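Local atomic coordinates of transcriptional regulator (Saccharomonospora viridis, PDB entry 4KWA), a protein that probably binds operator DNA as a TetR-family repressor through its N-terminal helix-turn-helix domain and holds a choline ion in its C-terminal domain. Residues Thr12-Ile17 with Trp99-Gln104; Leu94-Trp99 with Gln165-Lys170; Thr129-Ile134 with Gln146-Leu151; Asp121-Trp126 with Arg154-Ile159. All coordinates share one frame; numbering follows the deposited sequence. Where two conformers were deposited one is given.

Contact 1: residues Thr12-Ile17 with Trp99-Gln104; sequences TAWRLI and WSVWLQ. With CHT (choline ion), chain E; EDO (1,2-ethanediol), chain D.
The tip of the W14 indole presses on V101 where the first helix of the TetR-type DNA-binding domain meets helix 94-109 of the C-terminal domain, a junction through which, as in other TetR-family regulators, ligand binding is probably relayed to the DNA-binding domain. The two helical segments cross at 77°, with axes 9.7 Å apart, and the large W14 side chain spans much of that distance. Its CG stands anti to the backbone N (chi1 -177°), which swings the ring out toward helix 94-109.

The apolar contacts centre on V101. Its CG2 makes a CH-pi contact over a face of the six-membered ring of W14, 3.9 Å from the centroid, while its other methyl, CG1, lies 3.3 Å from W14 CH2 near the rim. A beta-branched valine suits this place, since two methyls spread across one ring. I17 CG2 adds looser packing, 4.2 Å from V101 CG2. W99, at the start of segment 99-104, points away from helix 2-20 and has choline C7 over one ring face.

The polar contact belongs to Q104, whose amide can both donate and accept. OE1 takes the backbone N of Y22, just beyond the end of helix 2-20, and NE2 donates to S100 O within its own helix. NE2 of Q104 also gives the bond that joins the helices, reaching I17 O at 3.0 Å, almost straight at 176° and from above the carbonyl plane.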
# COMPACT_ATOMS: atom_id res chain seq x y z
N THR A 12 20.95 10.76 -5.10
CA THR A 12 20.55 10.74 -6.51
C THR A 12 19.69 9.49 -6.79
O THR A 12 18.57 9.61 -7.37
CB THR A 12 21.79 10.88 -7.44
OG1 THR A 12 22.44 12.13 -7.22
CG2 THR A 12 21.41 10.80 -8.85
N ALA A 13 20.20 8.29 -6.39
CA ALA A 13 19.41 7.04 -6.57
C ALA A 13 18.04 7.09 -5.95
O ALA A 13 17.07 6.66 -6.60
CB ALA A 13 20.18 5.81 -6.10
N TRP A 14 17.89 7.65 -4.73
CA TRP A 14 16.59 7.77 -4.07
C TRP A 14 15.55 8.52 -4.86
O TRP A 14 14.43 8.03 -5.12
CB TRP A 14 16.73 8.46 -2.70
CG TRP A 14 15.43 8.55 -1.91
CD1 TRP A 14 14.54 9.63 -1.80
CD2 TRP A 14 14.88 7.50 -1.10
NE1 TRP A 14 13.47 9.25 -0.99
CE2 TRP A 14 13.68 7.97 -0.53
CE3 TRP A 14 15.29 6.20 -0.82
CZ2 TRP A 14 12.88 7.18 0.33
CZ3 TRP A 14 14.51 5.40 0.05
CH2 TRP A 14 13.30 5.92 0.63
N ARG A 15 15.99 9.67 -5.37
CA ARG A 15 15.16 10.53 -6.19
C ARG A 15 14.75 9.90 -7.54
O ARG A 15 13.55 9.92 -7.90
CB ARG A 15 15.86 11.89 -6.34
CG ARG A 15 15.04 12.93 -7.10
CD ARG A 15 15.71 14.25 -7.24
NE ARG A 15 17.08 14.24 -7.71
CZ ARG A 15 18.09 14.32 -6.86
NH1 ARG A 15 17.82 14.36 -5.56
NH2 ARG A 15 19.31 14.28 -7.26
N LEU A 16 15.71 9.23 -8.18
CA LEU A 16 15.43 8.54 -9.42
C LEU A 16 14.48 7.35 -9.22
O LEU A 16 13.54 7.15 -10.00
CB LEU A 16 16.74 8.15 -10.09
CG LEU A 16 17.71 9.23 -10.59
CD1 LEU A 16 18.96 8.62 -11.25
CD2 LEU A 16 16.90 10.09 -11.57
N ILE A 17 14.70 6.63 -8.16
CA ILE A 17 13.88 5.46 -7.82
C ILE A 17 12.43 5.96 -7.52
O ILE A 17 11.47 5.38 -7.96
CB ILE A 17 14.49 4.72 -6.61
CG1 ILE A 17 15.75 3.97 -7.04
CG2 ILE A 17 13.47 3.72 -6.01
CD1 ILE A 17 16.65 3.48 -5.93
N TRP A 99 6.96 8.44 -0.14
CA TRP A 99 5.85 7.58 -0.37
C TRP A 99 6.04 6.73 -1.59
O TRP A 99 5.74 5.55 -1.56
CB TRP A 99 4.53 8.37 -0.45
CG TRP A 99 3.89 8.65 0.90
CD1 TRP A 99 4.19 9.62 1.76
CD2 TRP A 99 2.91 7.81 1.56
NE1 TRP A 99 3.44 9.50 2.93
CE2 TRP A 99 2.64 8.40 2.82
CE3 TRP A 99 2.26 6.63 1.23
CZ2 TRP A 99 1.68 7.86 3.75
CZ3 TRP A 99 1.29 6.10 2.14
CH2 TRP A 99 1.01 6.72 3.39
N SER A 100 6.51 7.36 -2.67
CA SER A 100 6.74 6.66 -3.93
C SER A 100 7.65 5.46 -3.73
O SER A 100 7.45 4.41 -4.34
CB SER A 100 7.35 7.58 -5.00
OG SER A 100 6.48 8.64 -5.39
N VAL A 101 8.68 5.62 -2.90
CA VAL A 101 9.61 4.57 -2.63
C VAL A 101 9.00 3.51 -1.70
O VAL A 101 9.22 2.30 -1.96
CB VAL A 101 10.88 5.13 -2.01
CG1 VAL A 101 11.77 3.97 -1.56
CG2 VAL A 101 11.54 6.02 -3.05
N TRP A 102 8.30 3.94 -0.65
CA TRP A 102 7.65 2.96 0.26
C TRP A 102 6.68 2.06 -0.44
O TRP A 102 6.72 0.83 -0.17
CB TRP A 102 7.12 3.50 1.60
CG TRP A 102 8.21 4.11 2.45
CD1 TRP A 102 8.34 5.42 2.77
CD2 TRP A 102 9.36 3.43 3.04
NE1 TRP A 102 9.47 5.62 3.54
CE2 TRP A 102 10.13 4.42 3.69
CE3 TRP A 102 9.84 2.08 3.02
CZ2 TRP A 102 11.29 4.12 4.39
CZ3 TRP A 102 11.00 1.77 3.74
CH2 TRP A 102 11.73 2.80 4.40
N LEU A 103 5.88 2.59 -1.36
CA LEU A 103 5.00 1.73 -2.16
C LEU A 103 5.84 0.64 -2.88
O LEU A 103 5.42 -0.53 -3.03
CB LEU A 103 4.20 2.50 -3.23
CG LEU A 103 2.79 3.00 -2.87
CD1 LEU A 103 2.78 3.95 -1.71
CD2 LEU A 103 2.05 3.62 -4.02
N GLN A 104 7.01 1.00 -3.37
CA GLN A 104 7.85 -0.01 -4.07
C GLN A 104 8.45 -1.05 -3.08
O GLN A 104 8.69 -2.22 -3.40
CB GLN A 104 8.92 0.70 -4.90
CG GLN A 104 8.37 1.65 -5.92
CD GLN A 104 9.53 2.39 -6.60
OE1 GLN A 104 10.39 1.77 -7.25
NE2 GLN A 104 9.49 3.65 -6.51
C4 CHT E . 6.14 3.99 6.99
C5 CHT E . 6.14 5.41 6.41
C6 CHT E . 4.61 4.82 4.55
C7 CHT E . 5.36 7.06 4.87
C8 CHT E . 3.79 6.00 6.45
O6 CHT E . 7.51 3.69 7.32
N1 CHT E . 4.97 5.81 5.58
C1 EDO D . 15.42 14.01 -10.92
O1 EDO D . 16.92 13.96 -10.66
C2 EDO D . 14.67 12.67 -10.89
O2 EDO D . 13.93 12.13 -12.06

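Contact 2: residues Leu94-Trp99 with Gln165-Lys170; sequences LLRDEW and QVLTGK. With CHT (choline ion), chain E.
An arginine serves here as an apolar surface: R96 lays its side chain along L167, the two running past each other in opposite directions. The contact packs the start of helix 94-109 on the end of helix 148-168 in the C-terminal domain, beside the choline site. The R96 chain bends at chi2 (67°), and its outer part comes to rest with NE 3.7 Å from L167 CG and CD1 of the leucine over one face of the guanidinium. V166 CG1 approaches NH2 obliquely at 4.1 Å. The flat, delocalised guanidinium tolerates carbon above its face because its N-H bonds point outward in its plane.

One of those bonds is used at the edge. A water in the guanidinium plane accepts from R96 NH1 at 2.9 Å and donates to L167 O, also at 2.9 Å, so the arginine is tied to the last turn of helix 148-168 through solvent. That turn closes in a Schellman motif, with G169 at positive phi, a conformation easy for glycine.

L167 also turns to W99, putting CD2 3.8 Å from W99 CB. The indole NE1 is bonded to Q88 O, so the leucine packs at the root of a pocket residue.

L167 thus packs on both R96 and W99, while R96 NH1 is served by the water. The contact relies on shape and a water bridge rather than an ion pair, and the arginine charge is probably eased by that water and the nearby carbonyl.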
# COMPACT_ATOMS: atom_id res chain seq x y z
N LEU A 94 10.06 15.87 -1.04
CA LEU A 94 10.68 14.74 -0.41
C LEU A 94 9.63 13.77 0.18
O LEU A 94 9.77 12.56 0.01
CB LEU A 94 11.63 15.28 0.70
CG LEU A 94 12.37 14.19 1.48
CD1 LEU A 94 13.02 13.16 0.60
CD2 LEU A 94 13.44 14.73 2.45
N LEU A 95 8.65 14.30 0.88
CA LEU A 95 7.64 13.36 1.48
C LEU A 95 6.86 12.57 0.39
O LEU A 95 6.67 11.37 0.49
CB LEU A 95 6.76 14.04 2.43
CG LEU A 95 7.45 14.73 3.64
CD1 LEU A 95 6.54 14.99 4.81
CD2 LEU A 95 8.69 14.11 4.10
N ARG A 96 6.47 13.23 -0.68
CA ARG A 96 5.80 12.52 -1.81
C ARG A 96 6.73 11.46 -2.39
O ARG A 96 6.32 10.29 -2.60
CB ARG A 96 5.40 13.50 -2.90
CG ARG A 96 4.76 12.87 -4.12
CD ARG A 96 3.42 12.30 -3.77
NE ARG A 96 2.61 11.96 -4.95
CZ ARG A 96 1.46 12.53 -5.33
NH1 ARG A 96 0.84 12.05 -6.41
NH2 ARG A 96 0.86 13.51 -4.64
N ASP A 97 8.01 11.80 -2.55
CA ASP A 97 9.00 10.82 -3.04
C ASP A 97 9.17 9.66 -2.10
O ASP A 97 9.33 8.49 -2.52
CB ASP A 97 10.34 11.51 -3.27
CG ASP A 97 10.36 12.41 -4.50
OD1 ASP A 97 9.45 12.36 -5.31
OD2 ASP A 97 11.28 13.23 -4.60
N GLU A 98 9.24 9.94 -0.79
CA GLU A 98 9.35 8.86 0.16
C GLU A 98 8.19 7.90 0.00
O GLU A 98 8.40 6.69 -0.08
CB GLU A 98 9.50 9.41 1.58
CG GLU A 98 10.83 10.12 1.78
CD GLU A 98 10.98 10.66 3.20
OE1 GLU A 98 10.03 10.59 3.97
OE2 GLU A 98 12.06 11.11 3.58
N TRP A 99 6.96 8.44 -0.14
CA TRP A 99 5.85 7.58 -0.37
C TRP A 99 6.04 6.73 -1.59
O TRP A 99 5.74 5.55 -1.56
CB TRP A 99 4.53 8.37 -0.45
CG TRP A 99 3.89 8.65 0.90
CD1 TRP A 99 4.19 9.62 1.76
CD2 TRP A 99 2.91 7.81 1.56
NE1 TRP A 99 3.44 9.50 2.93
CE2 TRP A 99 2.64 8.40 2.82
CE3 TRP A 99 2.26 6.63 1.23
CZ2 TRP A 99 1.68 7.86 3.75
CZ3 TRP A 99 1.29 6.10 2.14
CH2 TRP A 99 1.01 6.72 3.39
N GLN A 165 -4.60 6.02 -1.86
CA GLN A 165 -5.67 6.69 -2.53
C GLN A 165 -5.11 8.05 -3.09
O GLN A 165 -5.39 8.41 -4.27
CB GLN A 165 -6.87 6.83 -1.58
CG GLN A 165 -7.44 5.50 -1.13
CD GLN A 165 -8.57 5.66 -0.13
OE1 GLN A 165 -9.08 6.77 0.05
NE2 GLN A 165 -9.02 4.54 0.48
N VAL A 166 -4.27 8.75 -2.33
CA VAL A 166 -3.67 9.97 -2.89
C VAL A 166 -2.76 9.72 -4.07
O VAL A 166 -2.94 10.30 -5.17
CB VAL A 166 -2.96 10.80 -1.79
CG1 VAL A 166 -2.28 12.05 -2.38
CG2 VAL A 166 -3.95 11.09 -0.63
N LEU A 167 -1.78 8.84 -3.88
CA LEU A 167 -0.83 8.53 -4.97
C LEU A 167 -1.37 7.93 -6.28
O LEU A 167 -0.88 8.32 -7.39
CB LEU A 167 0.37 7.76 -4.49
CG LEU A 167 1.52 8.62 -3.92
CD1 LEU A 167 1.23 9.21 -2.56
CD2 LEU A 167 2.79 7.77 -3.80
N THR A 168 -2.44 7.15 -6.15
CA THR A 168 -3.07 6.50 -7.28
C THR A 168 -4.15 7.37 -7.91
O THR A 168 -4.71 6.96 -8.89
CB THR A 168 -3.65 5.12 -6.90
OG1 THR A 168 -4.72 5.25 -5.94
CG2 THR A 168 -2.53 4.22 -6.38
N GLY A 169 -4.40 8.55 -7.35
CA GLY A 169 -5.35 9.51 -7.93
C GLY A 169 -6.83 9.22 -7.81
O GLY A 169 -7.63 9.57 -8.71
N LYS A 170 -7.23 8.68 -6.68
CA LYS A 170 -8.66 8.44 -6.41
C LYS A 170 -9.42 9.78 -6.53
O LYS A 170 -8.97 10.84 -6.08
CB LYS A 170 -8.85 7.80 -5.04
CG LYS A 170 -10.32 7.64 -4.59
CD LYS A 170 -10.41 7.16 -3.13
CE LYS A 170 -11.80 7.37 -2.52
NZ LYS A 170 -11.80 7.20 -1.02
C4 CHT E . 6.14 3.99 6.99
C5 CHT E . 6.14 5.41 6.41
C6 CHT E . 4.61 4.82 4.55
C7 CHT E . 5.36 7.06 4.87
C8 CHT E . 3.79 6.00 6.45
O6 CHT E . 7.51 3.69 7.32
N1 CHT E . 4.97 5.81 5.58
O HOH W 1 1.64 9.63 -7.86

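Contact 3: residues Thr129-Ile134 with Gln146-Leu151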
# COMPACT_ATOMS: atom_id res chain seq x y z
N THR A 129 6.26 4.52 18.41
CA THR A 129 6.08 5.92 18.58
C THR A 129 4.59 6.31 18.72
O THR A 129 4.21 7.11 19.56
CB THR A 129 6.74 6.64 17.42
OG1 THR A 129 8.13 6.50 17.65
CG2 THR A 129 6.34 8.12 17.41
N ILE A 130 3.76 5.79 17.80
CA ILE A 130 2.34 6.05 17.82
C ILE A 130 1.76 5.52 19.10
O ILE A 130 1.05 6.27 19.84
CB ILE A 130 1.64 5.35 16.62
CG1 ILE A 130 2.14 5.90 15.29
CG2 ILE A 130 0.15 5.58 16.71
CD1 ILE A 130 2.01 7.40 15.17
N ALA A 131 2.05 4.26 19.42
CA ALA A 131 1.47 3.70 20.64
C ALA A 131 1.86 4.47 21.92
O ALA A 131 1.05 4.70 22.86
CB ALA A 131 1.85 2.19 20.73
N MSE A 132 3.12 4.91 21.95
CA MSE A 132 3.61 5.65 23.07
C MSE A 132 2.90 6.95 23.15
O MSE A 132 2.62 7.42 24.26
CB MSE A 132 5.12 5.82 23.01
CG MSE A 132 5.61 6.66 24.16
SE MSE A 132 7.51 7.07 23.75
CE MSE A 132 7.54 8.38 22.25
N THR A 133 2.64 7.59 22.00
CA THR A 133 1.93 8.89 22.03
C THR A 133 0.49 8.76 22.59
O THR A 133 -0.01 9.59 23.36
CB THR A 133 1.95 9.46 20.65
OG1 THR A 133 3.36 9.48 20.27
CG2 THR A 133 1.34 10.92 20.58
N ILE A 134 -0.18 7.70 22.15
CA ILE A 134 -1.50 7.38 22.65
C ILE A 134 -1.49 7.22 24.15
O ILE A 134 -2.34 7.87 24.80
CB ILE A 134 -2.10 6.18 21.88
CG1 ILE A 134 -2.35 6.63 20.44
CG2 ILE A 134 -3.38 5.72 22.52
CD1 ILE A 134 -2.51 5.47 19.47
N GLN A 146 -8.34 2.96 25.71
CA GLN A 146 -8.55 2.08 24.62
C GLN A 146 -7.18 1.39 24.49
O GLN A 146 -6.14 1.96 24.93
CB GLN A 146 -8.77 3.03 23.45
CG GLN A 146 -9.53 2.62 22.27
CD GLN A 146 -9.22 3.59 21.09
OE1 GLN A 146 -9.36 4.86 21.14
NE2 GLN A 146 -8.81 2.98 20.05
N ASP A 147 -7.16 0.20 23.91
CA ASP A 147 -5.88 -0.49 23.73
C ASP A 147 -5.07 0.29 22.67
O ASP A 147 -5.50 0.50 21.52
CB ASP A 147 -6.12 -1.93 23.34
CG ASP A 147 -4.87 -2.69 23.08
OD1 ASP A 147 -4.18 -2.39 22.11
OD2 ASP A 147 -4.62 -3.67 23.82
N ALA A 148 -3.92 0.76 23.11
CA ALA A 148 -3.04 1.56 22.27
C ALA A 148 -2.38 0.81 21.17
O ALA A 148 -2.00 1.38 20.16
CB ALA A 148 -1.97 2.23 23.11
N ASP A 149 -2.19 -0.48 21.36
CA ASP A 149 -1.60 -1.26 20.31
C ASP A 149 -2.62 -1.46 19.12
O ASP A 149 -2.24 -1.40 17.95
CB ASP A 149 -1.27 -2.64 20.92
CG ASP A 149 0.05 -2.69 21.67
OD1 ASP A 149 1.08 -2.85 21.00
OD2 ASP A 149 0.07 -2.74 22.92
N GLU A 150 -3.86 -1.77 19.45
CA GLU A 150 -4.90 -1.96 18.40
C GLU A 150 -5.09 -0.66 17.66
O GLU A 150 -5.21 -0.66 16.41
CB GLU A 150 -6.24 -2.43 18.99
CG GLU A 150 -6.31 -3.89 19.44
CD GLU A 150 -6.34 -4.95 18.31
OE1 GLU A 150 -6.66 -6.11 18.67
OE2 GLU A 150 -6.10 -4.68 17.09
N LEU A 151 -5.07 0.44 18.43
CA LEU A 151 -5.21 1.78 17.88
C LEU A 151 -4.01 2.15 17.03
O LEU A 151 -4.19 2.73 15.99
CB LEU A 151 -5.48 2.80 18.99
CG LEU A 151 -5.59 4.25 18.49
CD1 LEU A 151 -6.60 4.35 17.34
CD2 LEU A 151 -6.02 5.19 19.61
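I134 fills the angle between helix 113-139 and the start of helix 148-168, consecutive helices of the all-helical C-terminal domain of a TetR-family regulator, near the turn between them. Its CB lies 4.1 Å from the methyl of A148. From it CG2, anti to the backbone N, reaches that same A148 CB at 3.8 Å and also borders L151 CD2. The other branch, CG1, lies anti to the carbonyl carbon (chi1 -67°) and passes L151 CD2 at 4.0 Å. At the tip, CD1 comes to 3.5 Å from L151 CG, tighter than usual for carbon, and also touches CD2, so the isoleucine and leucine are closely fitted. The leucine belongs to the hydrophobic core beyond, where it also touches F185 and I190 of helix 175-190.

One turn back, A131 faces A148, and their CA atoms are only 5.3 Å apart. The single methyl of each alanine allows this approach: A131 CB and A148 CB are 4.5 Å apart. A148 CB also lies against A131 O.

The first turn of helix 148-168 is held by D147 at its N-cap. OD1 accepts from E150 N at 2.7 Å, with a weaker, bent bond from D149 N. Within segment 129-134, T133 OG1 donates to T129 O, which also receives T133 N from the opposite side of its plane.

Direct contact between the two segments is thus apolar and depends on close fit. Polar links flank that patch: D149 ties the helix start to R135 by a salt bridge and to Y127 by a hydrogen bond, both on helix 113-139, and the D147 cap supplies an acceptor to helix-start amides that the preceding turn cannot serve.

Contact 4: residues Asp121-Trp126 with Arg154-Ile159; sequences DAYDRW and RLSALI
Both aromatic rings of segment 121-126, Y123 and W126, meet helix 148-168 with their edges. The W126 indole has CD1 of I159 at its edge and in its plane, 3.9 Å from CZ2, and S156 CB comes at it obliquely near NE1, at 4.1 Å. The Y123 ring likewise has S156 OG near its plane, beside the phenol oxygen. With the segment axes 11.8 Å apart, it takes side chains as long as tyrosine and tryptophan to cross, and small S156 gives them a place to land.

The polar links are two. Y123 OH donates to S156 OG at 2.9 Å. The S156 hydroxyl sits between the backbone N and the carbonyl carbon (chi1 55°) and is also bonded to A152 O, one turn earlier in its own helix, so the serine connects the tyrosine to the helix backbone. Y123 OH in addition meets K170 NZ of the second subunit, which places this end of the contact at the dimer interface. W126 NE1 donates a hydrogen bond to a water at 3.0 Å, and the water donates to S156 O at 2.9 Å; a buried indole N-H is thereby satisfied.

I159 lies about 4 Å from the choline ion through its side chain, and both I159 and W126 touch Q88 of the pocket. The arrangement is that of the all-helical C-terminal domain of TetR-family regulators, in which packed helices enclose a ligand site beside the dimer interface.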
# COMPACT_ATOMS: atom_id res chain seq x y z
N ASP A 121 11.80 -3.24 10.70
CA ASP A 121 12.33 -2.45 11.83
C ASP A 121 11.89 -1.00 11.74
O ASP A 121 11.68 -0.39 12.75
CB ASP A 121 13.83 -2.44 11.83
CG ASP A 121 14.40 -3.74 12.24
OD1 ASP A 121 13.64 -4.63 12.71
OD2 ASP A 121 15.61 -3.86 12.06
N ALA A 122 11.87 -0.38 10.55
CA ALA A 122 11.46 1.00 10.45
C ALA A 122 9.95 1.14 10.86
O ALA A 122 9.59 2.02 11.62
CB ALA A 122 11.65 1.61 9.05
N TYR A 123 9.11 0.21 10.39
CA TYR A 123 7.70 0.20 10.68
C TYR A 123 7.48 0.11 12.19
O TYR A 123 6.68 0.86 12.81
CB TYR A 123 6.99 -1.01 10.00
CG TYR A 123 5.60 -1.08 10.47
CD1 TYR A 123 4.68 -0.29 9.92
CD2 TYR A 123 5.23 -1.93 11.48
CE1 TYR A 123 3.40 -0.26 10.36
CE2 TYR A 123 3.96 -1.92 11.96
CZ TYR A 123 3.03 -1.07 11.38
OH TYR A 123 1.70 -1.10 11.85
N ASP A 124 8.11 -0.88 12.77
CA ASP A 124 8.02 -1.13 14.21
C ASP A 124 8.37 0.08 15.05
O ASP A 124 7.72 0.33 16.07
CB ASP A 124 8.97 -2.22 14.63
CG ASP A 124 8.53 -3.61 14.24
OD1 ASP A 124 7.40 -3.77 13.68
OD2 ASP A 124 9.33 -4.56 14.51
N ARG A 125 9.34 0.87 14.61
CA ARG A 125 9.74 2.03 15.37
C ARG A 125 8.65 3.08 15.36
O ARG A 125 8.33 3.69 16.37
CB ARG A 125 11.04 2.59 14.82
CG ARG A 125 11.61 3.66 15.69
CD ARG A 125 12.92 4.19 15.11
NE ARG A 125 13.75 4.65 16.20
CZ ARG A 125 15.03 5.01 16.01
NH1 ARG A 125 15.57 4.96 14.77
NH2 ARG A 125 15.77 5.36 17.05
N TRP A 126 7.99 3.20 14.23
CA TRP A 126 6.93 4.18 14.04
C TRP A 126 5.72 3.73 14.84
O TRP A 126 5.08 4.53 15.53
CB TRP A 126 6.69 4.23 12.53
CG TRP A 126 5.38 4.67 12.04
CD1 TRP A 126 4.52 3.94 11.31
CD2 TRP A 126 4.81 5.94 12.21
NE1 TRP A 126 3.40 4.69 10.99
CE2 TRP A 126 3.58 5.95 11.52
CE3 TRP A 126 5.22 7.08 12.86
CZ2 TRP A 126 2.73 7.04 11.54
CZ3 TRP A 126 4.40 8.18 12.84
CH2 TRP A 126 3.16 8.15 12.19
N ARG A 154 -4.51 0.30 13.86
CA ARG A 154 -5.51 1.00 13.03
C ARG A 154 -5.04 2.27 12.44
O ARG A 154 -5.27 2.48 11.24
CB ARG A 154 -6.78 1.21 13.83
CG ARG A 154 -7.99 1.72 13.13
CD ARG A 154 -9.34 1.51 13.85
NE ARG A 154 -9.67 0.09 14.03
CZ ARG A 154 -10.67 -0.43 14.72
NH1 ARG A 154 -10.80 -1.79 14.75
NH2 ARG A 154 -11.53 0.37 15.33
N LEU A 155 -4.41 3.16 13.24
CA LEU A 155 -3.96 4.44 12.69
C LEU A 155 -2.95 4.25 11.59
O LEU A 155 -3.07 4.90 10.51
CB LEU A 155 -3.47 5.38 13.80
CG LEU A 155 -3.02 6.72 13.33
CD1 LEU A 155 -4.11 7.46 12.54
CD2 LEU A 155 -2.53 7.50 14.56
N SER A 156 -1.98 3.38 11.77
CA SER A 156 -0.97 3.11 10.77
C SER A 156 -1.49 2.56 9.48
O SER A 156 -1.07 3.00 8.38
CB SER A 156 0.14 2.20 11.29
OG SER A 156 -0.32 1.02 11.82
N ALA A 157 -2.42 1.64 9.63
CA ALA A 157 -3.13 1.07 8.49
C ALA A 157 -3.93 2.12 7.72
O ALA A 157 -3.83 2.15 6.42
CB ALA A 157 -3.97 -0.13 8.88
N LEU A 158 -4.67 2.98 8.45
CA LEU A 158 -5.50 4.02 7.85
C LEU A 158 -4.61 4.97 7.05
O LEU A 158 -4.87 5.33 5.91
CB LEU A 158 -6.28 4.72 8.93
CG LEU A 158 -7.21 5.86 8.47
CD1 LEU A 158 -8.22 5.39 7.43
CD2 LEU A 158 -7.96 6.48 9.63
N ILE A 159 -3.51 5.34 7.67
CA ILE A 159 -2.59 6.21 7.01
C ILE A 159 -2.09 5.66 5.72
O ILE A 159 -2.06 6.37 4.71
CB ILE A 159 -1.41 6.59 7.92
CG1 ILE A 159 -1.88 7.51 9.06
CG2 ILE A 159 -0.25 7.12 7.06
CD1 ILE A 159 -0.90 7.67 10.18
O HOH W 2 1.48 4.25 8.72

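All four contacts are buried, yet they differ in setting. Contact 1 alone joins the DNA-binding domain to the C-terminal domain; the other three lie within the latter. Contacts 1 and 2 share W99 and helix 94-109, and touch where W14 meets E98. Contacts 3 and 4 both pair helix 113-139 with helix 148-168, at centres 11 Å apart, but contact 3, farther from the chain centre, is apolar and tightly fitted, whereas contact 4, nearer the centre, uses aromatic edges, a hydroxyl pair and a water. Contact 2 also has a bridging water. W99 CH2 against I159 O connects contacts 1 and 2 to contact 4 beside the choline.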